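Local coordinates for selenium-binding protein (Sulfolobus tokodaii, PDB 2ECE) that is of unknown function but belongs to the selenium-binding protein family and so may bind selenium, and folds as a beta-propeller, at residues Ala28-Leu33 against Gly416-Leu421; Asp43-Val48 against Arg96-Pro101; His62-Pro67 against Tyr109-Lys114. All coordinates share one frame; numbering follows the deposited sequence.

Interaction 1 (Ala28-Leu33 against Gly416-Leu421)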
loop_
_atom_site.group_PDB
_atom_site.type_symbol
_atom_site.label_atom_id
_atom_site.label_comp_id
_atom_site.label_asym_id
_atom_site.label_seq_id
_atom_site.Cartn_x
_atom_site.Cartn_y
_atom_site.Cartn_z
ATOM N N ALA A 28 -0.140 -13.914 -8.372
ATOM C CA ALA A 28 0.198 -12.686 -7.674
ATOM C C ALA A 28 0.692 -11.688 -8.711
ATOM O O ALA A 28 1.675 -11.936 -9.407
ATOM C CB ALA A 28 1.283 -12.947 -6.639
ATOM N N TYR A 29 -0.012 -10.574 -8.838
ATOM C CA TYR A 29 0.384 -9.541 -9.778
ATOM C C TYR A 29 1.275 -8.602 -8.975
ATOM O O TYR A 29 0.916 -8.200 -7.870
ATOM C CB TYR A 29 -0.857 -8.818 -10.308
ATOM C CG TYR A 29 -1.775 -9.727 -11.101
ATOM C CD1 TYR A 29 -1.371 -10.265 -12.324
ATOM C CD2 TYR A 29 -3.049 -10.055 -10.625
ATOM C CE1 TYR A 29 -2.212 -11.106 -13.060
ATOM C CE2 TYR A 29 -3.898 -10.893 -11.352
ATOM C CZ TYR A 29 -3.473 -11.413 -12.570
ATOM O OH TYR A 29 -4.316 -12.220 -13.307
ATOM N N VAL A 30 2.440 -8.262 -9.518
ATOM C CA VAL A 30 3.363 -7.404 -8.789
ATOM C C VAL A 30 3.812 -6.186 -9.582
ATOM O O VAL A 30 4.281 -6.303 -10.717
ATOM C CB VAL A 30 4.609 -8.208 -8.354
ATOM C CG1 VAL A 30 5.493 -7.369 -7.436
ATOM C CG2 VAL A 30 4.169 -9.500 -7.656
ATOM N N ALA A 31 3.668 -5.014 -8.976
ATOM C CA ALA A 31 4.087 -3.782 -9.627
ATOM C C ALA A 31 5.610 -3.734 -9.540
ATOM O O ALA A 31 6.172 -3.712 -8.442
ATOM C CB ALA A 31 3.478 -2.582 -8.918
ATOM N N CYS A 32 6.272 -3.733 -10.694
ATOM C CA CYS A 32 7.737 -3.697 -10.740
ATOM C C CYS A 32 8.253 -2.466 -11.478
ATOM O O CYS A 32 7.616 -1.985 -12.407
ATOM C CB CYS A 32 8.268 -4.962 -11.416
ATOM S SG CYS A 32 7.934 -6.461 -10.465
ATOM N N LEU A 33 9.423 -1.974 -11.081
ATOM C CA LEU A 33 9.963 -0.779 -11.705
ATOM C C LEU A 33 11.475 -0.766 -11.932
ATOM O O LEU A 33 12.237 -1.409 -11.210
ATOM C CB LEU A 33 9.591 0.443 -10.863
ATOM C CG LEU A 33 10.082 0.387 -9.406
ATOM C CD1 LEU A 33 10.291 1.794 -8.880
ATOM C CD2 LEU A 33 9.073 -0.371 -8.545
ATOM N N GLY A 416 14.868 -5.850 -6.537
ATOM C CA GLY A 416 13.627 -6.452 -6.089
ATOM C C GLY A 416 13.534 -7.948 -5.878
ATOM O O GLY A 416 14.142 -8.753 -6.594
ATOM N N TRP A 417 12.759 -8.307 -4.861
ATOM C CA TRP A 417 12.478 -9.693 -4.535
ATOM C C TRP A 417 11.078 -9.781 -3.958
ATOM O O TRP A 417 10.445 -8.759 -3.660
ATOM C CB TRP A 417 13.491 -10.294 -3.525
ATOM C CG TRP A 417 13.891 -9.463 -2.305
ATOM C CD1 TRP A 417 15.103 -8.859 -2.101
ATOM C CD2 TRP A 417 13.126 -9.226 -1.105
ATOM N NE1 TRP A 417 15.145 -8.276 -0.861
ATOM C CE2 TRP A 417 13.949 -8.483 -0.226
ATOM C CE3 TRP A 417 11.832 -9.573 -0.687
ATOM C CZ2 TRP A 417 13.522 -8.078 1.046
ATOM C CZ3 TRP A 417 11.404 -9.169 0.583
ATOM C CH2 TRP A 417 12.251 -8.431 1.432
ATOM N N MET A 418 10.577 -11.003 -3.847
ATOM C CA MET A 418 9.281 -11.229 -3.239
ATOM C C MET A 418 9.442 -12.457 -2.375
ATOM O O MET A 418 9.851 -13.521 -2.843
ATOM C CB MET A 418 8.176 -11.464 -4.263
ATOM C CG MET A 418 6.859 -11.798 -3.566
ATOM S SD MET A 418 5.367 -11.488 -4.497
ATOM C CE MET A 418 5.583 -12.636 -5.801
ATOM N N VAL A 419 9.142 -12.280 -1.101
ATOM C CA VAL A 419 9.264 -13.343 -0.130
ATOM C C VAL A 419 7.892 -13.757 0.369
ATOM O O VAL A 419 6.967 -12.934 0.425
ATOM C CB VAL A 419 10.128 -12.860 1.054
ATOM C CG1 VAL A 419 9.837 -13.676 2.301
ATOM C CG2 VAL A 419 11.603 -12.958 0.682
ATOM N N LYS A 420 7.755 -15.035 0.712
ATOM C CA LYS A 420 6.499 -15.532 1.243
ATOM C C LYS A 420 6.704 -15.942 2.691
ATOM O O LYS A 420 7.700 -16.584 3.035
ATOM C CB LYS A 420 5.969 -16.726 0.446
ATOM C CG LYS A 420 4.672 -17.266 1.044
ATOM C CD LYS A 420 3.898 -18.202 0.119
ATOM C CE LYS A 420 4.401 -19.638 0.164
ATOM N NZ LYS A 420 3.439 -20.571 -0.509
ATOM N N LEU A 421 5.763 -15.546 3.535
ATOM C CA LEU A 421 5.804 -15.874 4.950
ATOM C C LEU A 421 4.596 -16.752 5.232
ATOM O O LEU A 421 3.550 -16.596 4.608
ATOM C CB LEU A 421 5.708 -14.604 5.796
ATOM C CG LEU A 421 6.721 -13.485 5.550
ATOM C CD1 LEU A 421 6.453 -12.340 6.517
ATOM C CD2 LEU A 421 8.135 -14.020 5.740
#
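Val30 and Ala28 meet Met418 at the interface between two neighbouring blades of the beta-propeller: strand 27-33 belongs to the blade closed by both ends of the chain, strand 417-423 to the preceding one. The strands stand well apart, with the CA atoms of Val30 and Met418 9.0 Å from each other, and the long thioether chain bridges the distance. Met418 leaves its strand with CG anti to the backbone N (chi1 176°) and then bends at the CG-SD bond (chi3 65°), which brings both SD and CE against one methyl. This is the tighter part: Val30 CG2 lies 3.9 Å from Met418 SD, and the two side chains cross obliquely. Toward Ala28 the packing is looser, a single methyl against a methyl. Neither side of the contact opens to solvent, since all three residues are buried. Val48 of strand 44-49 and Val447 of strand 443-449 also touch Met418, and Val447 packs on Val30 as well, so the thioether is lodged against three adjacent strands of one blade. With just 96 Å² buried in all, the pairing is slight, and on its looser side Ala28 CB stays 4.4 Å from Met418 CE.

Interaction 2 (Asp43-Val48 against Arg96-Pro101)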
loop_
_atom_site.group_PDB
_atom_site.type_symbol
_atom_site.label_atom_id
_atom_site.label_comp_id
_atom_site.label_asym_id
_atom_site.label_seq_id
_atom_site.Cartn_x
_atom_site.Cartn_y
_atom_site.Cartn_z
ATOM N N ASP A 43 8.698 0.256 -16.706
ATOM C CA ASP A 43 8.279 -0.478 -15.522
ATOM C C ASP A 43 7.330 -1.543 -16.075
ATOM O O ASP A 43 7.015 -1.525 -17.267
ATOM C CB ASP A 43 7.563 0.460 -14.542
ATOM C CG ASP A 43 8.488 1.532 -13.985
ATOM O OD1 ASP A 43 9.718 1.427 -14.200
ATOM O OD2 ASP A 43 7.996 2.470 -13.320
ATOM N N PHE A 44 6.876 -2.463 -15.231
ATOM C CA PHE A 44 6.000 -3.531 -15.699
ATOM C C PHE A 44 5.258 -4.219 -14.566
ATOM O O PHE A 44 5.609 -4.080 -13.396
ATOM C CB PHE A 44 6.825 -4.590 -16.446
ATOM C CG PHE A 44 7.901 -5.231 -15.595
ATOM C CD1 PHE A 44 7.675 -6.452 -14.955
ATOM C CD2 PHE A 44 9.141 -4.608 -15.434
ATOM C CE1 PHE A 44 8.669 -7.048 -14.171
ATOM C CE2 PHE A 44 10.140 -5.193 -14.653
ATOM C CZ PHE A 44 9.903 -6.423 -14.017
ATOM N N ILE A 45 4.224 -4.965 -14.935
ATOM C CA ILE A 45 3.446 -5.733 -13.973
ATOM C C ILE A 45 3.908 -7.167 -14.168
ATOM O O ILE A 45 3.851 -7.701 -15.278
ATOM C CB ILE A 45 1.929 -5.669 -14.255
ATOM C CG1 ILE A 45 1.372 -4.303 -13.841
ATOM C CG2 ILE A 45 1.212 -6.797 -13.493
ATOM C CD1 ILE A 45 1.323 -4.085 -12.335
ATOM N N ALA A 46 4.385 -7.786 -13.099
ATOM C CA ALA A 46 4.845 -9.161 -13.201
ATOM C C ALA A 46 3.747 -10.100 -12.745
ATOM O O ALA A 46 3.034 -9.809 -11.781
ATOM C CB ALA A 46 6.087 -9.359 -12.352
ATOM N N VAL A 47 3.603 -11.218 -13.452
ATOM C CA VAL A 47 2.607 -12.216 -13.097
ATOM C C VAL A 47 3.366 -13.379 -12.473
ATOM O O VAL A 47 4.125 -14.067 -13.153
ATOM C CB VAL A 47 1.835 -12.717 -14.333
ATOM C CG1 VAL A 47 0.779 -13.723 -13.905
ATOM C CG2 VAL A 47 1.182 -11.541 -15.053
ATOM N N VAL A 48 3.167 -13.585 -11.175
ATOM C CA VAL A 48 3.839 -14.650 -10.445
ATOM C C VAL A 48 2.900 -15.805 -10.104
ATOM O O VAL A 48 1.814 -15.595 -9.541
ATOM C CB VAL A 48 4.460 -14.112 -9.135
ATOM C CG1 VAL A 48 5.110 -15.245 -8.360
ATOM C CG2 VAL A 48 5.495 -13.040 -9.453
ATOM N N ARG A 96 -12.175 -7.440 -13.239
ATOM C CA ARG A 96 -11.520 -7.810 -14.479
ATOM C C ARG A 96 -10.256 -7.043 -14.834
ATOM O O ARG A 96 -9.298 -7.622 -15.347
ATOM C CB ARG A 96 -12.533 -7.671 -15.618
ATOM C CG ARG A 96 -11.959 -7.883 -16.988
ATOM C CD ARG A 96 -13.053 -7.978 -18.024
ATOM N NE ARG A 96 -12.478 -8.296 -19.325
ATOM C CZ ARG A 96 -13.186 -8.551 -20.417
ATOM N NH1 ARG A 96 -14.513 -8.526 -20.374
ATOM N NH2 ARG A 96 -12.563 -8.845 -21.551
ATOM N N PHE A 97 -10.244 -5.746 -14.554
ATOM C CA PHE A 97 -9.095 -4.931 -14.913
ATOM C C PHE A 97 -8.230 -4.429 -13.777
ATOM O O PHE A 97 -8.732 -4.026 -12.726
ATOM C CB PHE A 97 -9.560 -3.714 -15.712
ATOM C CG PHE A 97 -10.494 -4.045 -16.837
ATOM C CD1 PHE A 97 -11.866 -4.102 -16.627
ATOM C CD2 PHE A 97 -9.998 -4.292 -18.113
ATOM C CE1 PHE A 97 -12.735 -4.400 -17.675
ATOM C CE2 PHE A 97 -10.855 -4.593 -19.169
ATOM C CZ PHE A 97 -12.228 -4.645 -18.947
ATOM N N LEU A 98 -6.923 -4.452 -14.000
ATOM C CA LEU A 98 -5.994 -3.909 -13.024
ATOM C C LEU A 98 -5.880 -2.448 -13.451
ATOM O O LEU A 98 -5.685 -2.156 -14.637
ATOM C CB LEU A 98 -4.618 -4.582 -13.117
ATOM C CG LEU A 98 -4.517 -6.056 -12.706
ATOM C CD1 LEU A 98 -3.075 -6.538 -12.904
ATOM C CD2 LEU A 98 -4.937 -6.218 -11.247
ATOM N N ILE A 99 -6.034 -1.542 -12.490
ATOM C CA ILE A 99 -5.941 -0.101 -12.716
ATOM C C ILE A 99 -4.552 0.238 -12.173
ATOM O O ILE A 99 -4.344 0.252 -10.957
ATOM C CB ILE A 99 -7.031 0.641 -11.904
ATOM C CG1 ILE A 99 -8.401 0.026 -12.196
ATOM C CG2 ILE A 99 -7.050 2.118 -12.257
ATOM C CD1 ILE A 99 -8.818 0.121 -13.648
ATOM N N VAL A 100 -3.610 0.499 -13.082
ATOM C CA VAL A 100 -2.217 0.763 -12.727
ATOM C C VAL A 100 -1.734 2.173 -13.049
ATOM O O VAL A 100 -1.471 2.498 -14.204
ATOM C CB VAL A 100 -1.298 -0.244 -13.454
ATOM C CG1 VAL A 100 0.153 -0.063 -13.004
ATOM C CG2 VAL A 100 -1.790 -1.666 -13.187
ATOM N N PRO A 101 -1.570 3.019 -12.016
ATOM C CA PRO A 101 -1.119 4.392 -12.234
ATOM C C PRO A 101 0.385 4.593 -12.070
ATOM O O PRO A 101 1.069 3.795 -11.423
ATOM C CB PRO A 101 -1.904 5.163 -11.182
ATOM C CG PRO A 101 -1.798 4.221 -10.002
ATOM C CD PRO A 101 -2.075 2.852 -10.638
#
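Ile45 meets Val100 and Leu98 across the interface of two successive propeller blades, strand 44-49 facing strand 97-101. The first shell consists of methyl and methylene groups alone. Ile45 and Val100 reach toward each other tip to tip, and Ile45 CD1 comes to 4.0 Å from Val100 CG2; that same valine methyl also lies 4.2 Å from Ile45 CG1. The other branch of the isoleucine, CG2, is turned to Leu98, whose CD1 it approaches to 4.3 Å. The division of labour follows from the first torsion of Ile45 (chi1 -75°): CG2 stands anti to the backbone N and CG1 anti to the carbonyl carbon, and each branch serves one residue of the facing strand. Leu98 and Val100 are two apart, so both project from the same side of their strand.

Ile111 of strand 108-112 touches both Ile45 and Val100, while Val64 packs on Ile45 and Leu73 on Val100. Further out, backbone pairing with Val64 holds Ile45 in its sheet. Asp43 binds Tyr34 N through OD1, and Leu73 N and Thr35 OG1 through OD2, which ties down the segment carrying Leu73. At the far strand's start, Asn79 OD1 accepts from the backbone N atoms of Arg96 and Phe97.

Between the blades the contact is purely apolar and buries 106 Å², which implies that shape and exclusion of water, rather than directional bonds, hold it.

Interaction 3 (His62-Pro67 against Tyr109-Lys114)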
loop_
_atom_site.group_PDB
_atom_site.type_symbol
_atom_site.label_atom_id
_atom_site.label_comp_id
_atom_site.label_asym_id
_atom_site.label_seq_id
_atom_site.Cartn_x
_atom_site.Cartn_y
_atom_site.Cartn_z
ATOM N N HIS A 62 4.890 -14.232 -16.743
ATOM C CA HIS A 62 4.603 -13.210 -17.744
ATOM C C HIS A 62 4.892 -11.822 -17.182
ATOM O O HIS A 62 4.802 -11.591 -15.977
ATOM C CB HIS A 62 3.136 -13.280 -18.184
ATOM C CG HIS A 62 2.798 -12.370 -19.328
ATOM N ND1 HIS A 62 3.263 -12.578 -20.608
ATOM C CD2 HIS A 62 2.046 -11.242 -19.381
ATOM C CE1 HIS A 62 2.813 -11.621 -21.401
ATOM N NE2 HIS A 62 2.072 -10.798 -20.681
ATOM N N LYS A 63 5.246 -10.908 -18.077
ATOM C CA LYS A 63 5.532 -9.534 -17.707
ATOM C C LYS A 63 4.744 -8.627 -18.634
ATOM O O LYS A 63 4.858 -8.718 -19.856
ATOM C CB LYS A 63 7.030 -9.229 -17.840
ATOM C CG LYS A 63 7.923 -9.917 -16.812
ATOM C CD LYS A 63 9.376 -9.474 -16.978
ATOM C CE LYS A 63 10.277 -10.072 -15.908
ATOM N NZ LYS A 63 11.662 -9.524 -15.981
ATOM N N VAL A 64 3.907 -7.780 -18.052
ATOM C CA VAL A 64 3.132 -6.846 -18.852
ATOM C C VAL A 64 4.017 -5.609 -18.935
ATOM O O VAL A 64 3.943 -4.712 -18.094
ATOM C CB VAL A 64 1.804 -6.487 -18.168
ATOM C CG1 VAL A 64 0.980 -5.589 -19.077
ATOM C CG2 VAL A 64 1.035 -7.764 -17.831
ATOM N N GLU A 65 4.884 -5.592 -19.940
ATOM C CA GLU A 65 5.799 -4.481 -20.133
ATOM C C GLU A 65 5.061 -3.233 -20.632
ATOM O O GLU A 65 4.280 -3.294 -21.585
ATOM C CB GLU A 65 6.925 -4.921 -21.080
ATOM C CG GLU A 65 7.900 -5.870 -20.371
ATOM C CD GLU A 65 8.832 -6.639 -21.300
ATOM O OE1 GLU A 65 8.836 -6.378 -22.524
ATOM O OE2 GLU A 65 9.570 -7.512 -20.788
ATOM N N LEU A 66 5.295 -2.108 -19.957
ATOM C CA LEU A 66 4.637 -0.846 -20.298
ATOM C C LEU A 66 5.270 -0.128 -21.489
ATOM O O LEU A 66 6.457 -0.280 -21.750
ATOM C CB LEU A 66 4.625 0.071 -19.071
ATOM C CG LEU A 66 3.942 -0.586 -17.862
ATOM C CD1 LEU A 66 3.993 0.344 -16.666
ATOM C CD2 LEU A 66 2.495 -0.933 -18.222
ATOM N N PRO A 67 4.475 0.672 -22.222
ATOM C CA PRO A 67 4.943 1.419 -23.398
ATOM C C PRO A 67 5.798 2.653 -23.133
ATOM O O PRO A 67 6.371 3.209 -24.066
ATOM C CB PRO A 67 3.646 1.769 -24.118
ATOM C CG PRO A 67 2.699 1.978 -22.973
ATOM C CD PRO A 67 3.012 0.789 -22.086
ATOM N N TYR A 109 -2.884 2.954 -16.603
ATOM C CA TYR A 109 -3.045 1.842 -17.527
ATOM C C TYR A 109 -4.242 1.021 -17.061
ATOM O O TYR A 109 -4.471 0.869 -15.853
ATOM C CB TYR A 109 -1.803 0.946 -17.531
ATOM C CG TYR A 109 -0.527 1.643 -17.939
ATOM C CD1 TYR A 109 0.347 2.160 -16.985
ATOM C CD2 TYR A 109 -0.179 1.759 -19.282
ATOM C CE1 TYR A 109 1.540 2.769 -17.357
ATOM C CE2 TYR A 109 1.009 2.370 -19.668
ATOM C CZ TYR A 109 1.866 2.871 -18.704
ATOM O OH TYR A 109 3.052 3.462 -19.088
ATOM N N ILE A 110 -5.006 0.508 -18.018
ATOM C CA ILE A 110 -6.154 -0.340 -17.724
ATOM C C ILE A 110 -5.711 -1.674 -18.314
ATOM O O ILE A 110 -5.593 -1.810 -19.538
ATOM C CB ILE A 110 -7.429 0.143 -18.448
ATOM C CG1 ILE A 110 -7.666 1.633 -18.166
ATOM C CG2 ILE A 110 -8.627 -0.673 -17.977
ATOM C CD1 ILE A 110 -7.840 1.972 -16.696
ATOM N N ILE A 111 -5.452 -2.648 -17.445
ATOM C CA ILE A 111 -4.967 -3.954 -17.874
ATOM C C ILE A 111 -5.991 -5.067 -17.658
ATOM O O ILE A 111 -6.370 -5.378 -16.529
ATOM C CB ILE A 111 -3.637 -4.277 -17.148
ATOM C CG1 ILE A 111 -2.633 -3.155 -17.425
ATOM C CG2 ILE A 111 -3.073 -5.615 -17.623
ATOM C CD1 ILE A 111 -1.337 -3.261 -16.653
ATOM N N ASP A 112 -6.426 -5.663 -18.765
ATOM C CA ASP A 112 -7.427 -6.726 -18.770
ATOM C C ASP A 112 -6.827 -8.080 -18.379
ATOM O O ASP A 112 -5.846 -8.521 -18.972
ATOM C CB ASP A 112 -8.038 -6.821 -20.173
ATOM C CG ASP A 112 -9.344 -7.598 -20.203
ATOM O OD1 ASP A 112 -9.698 -8.236 -19.188
ATOM O OD2 ASP A 112 -10.020 -7.573 -21.254
ATOM N N THR A 113 -7.419 -8.738 -17.388
ATOM C CA THR A 113 -6.929 -10.042 -16.950
ATOM C C THR A 113 -7.731 -11.204 -17.547
ATOM O O THR A 113 -7.510 -12.368 -17.193
ATOM C CB THR A 113 -6.966 -10.174 -15.418
ATOM O OG1 THR A 113 -8.312 -10.018 -14.952
ATOM C CG2 THR A 113 -6.070 -9.126 -14.775
ATOM N N LYS A 114 -8.663 -10.890 -18.445
ATOM C CA LYS A 114 -9.473 -11.917 -19.092
ATOM C C LYS A 114 -9.219 -11.906 -20.600
ATOM O O LYS A 114 -8.907 -10.862 -21.176
ATOM C CB LYS A 114 -10.968 -11.686 -18.807
ATOM C CG LYS A 114 -11.345 -11.859 -17.335
ATOM C CD LYS A 114 -12.845 -11.737 -17.107
ATOM C CE LYS A 114 -13.188 -11.747 -15.613
ATOM N NZ LYS A 114 -12.746 -12.995 -14.925
#
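Between two adjacent propeller blades, the segment His62-Pro67, on edge strand 60-65, faces strand 108-112, and the main meeting is that of Leu66 and Pro67 with the ring of Tyr109. Leu66 CD2 sits over one face of the ring, 3.7 Å from its centroid and 2° off the normal, a nearly ideal CH-pi contact. The sister methyl lies above the same face, displaced outward past CE1, with Leu66 CD1 3.5 Å from Tyr109 CE1, while Leu66 CB lies 3.7 Å from Tyr109 OH. Pro67 approaches obliquely from the same side, at the CE2 corner of the ring, its CD 3.5 Å from Tyr109 CE2. The ring is put there by chi1 of -60°, which sets CG anti to the carbonyl carbon, and its hydroxyl is hydrogen-bonded to Asp71 OD2. Replacing Tyr109 with alanine takes away ring and hydroxyl together, and is likely to open a gap beneath the Leu66 methyls and leave Asp71 without this partner.

In these two four-stranded antiparallel blades, alternate side chains point to the neighbouring blade, and the next pair in line, Val64 and Ile111, follows that pattern. Their side chains slide past each other in opposite directions, Val64 CG1 coming within 4.1 Å of Ile111 CD1. Ile122 of strand 121-126, outermost in its blade, touches Val64, Leu66 and Pro67, and so packs beside the same apolar row.

At the end of strand 108-112, Asp112 makes an Asx turn: its OD1 accepts from Lys114 N at 2.9 Å (162° at the hydrogen), met from above the carboxylate plane. Asp112 OD1 also receives the salt bridge of Arg96 NE.

Overall arrangement
From the N terminus, the chain lays down strands 27-33, 44-49 and 60-65 of one blade, then 97-101 and 108-112 of the next. Interaction 2 closes a loop of 47 residues and interaction 3 one of 41; their segments alternate along the chain, so the two loops cross, and their centres lie about 5 Å apart. Both nest inside the 382-residue loop closed by interaction 1, where the chain returns through 416-421. Sheet pairing connects them: Cys32 N to Phe44 O links interactions 1 and 2, Leu98 N to Ile111 O links 2 and 3. The first blade, completed by strand 443-449, is thus packed against its neighbours at both interfaces.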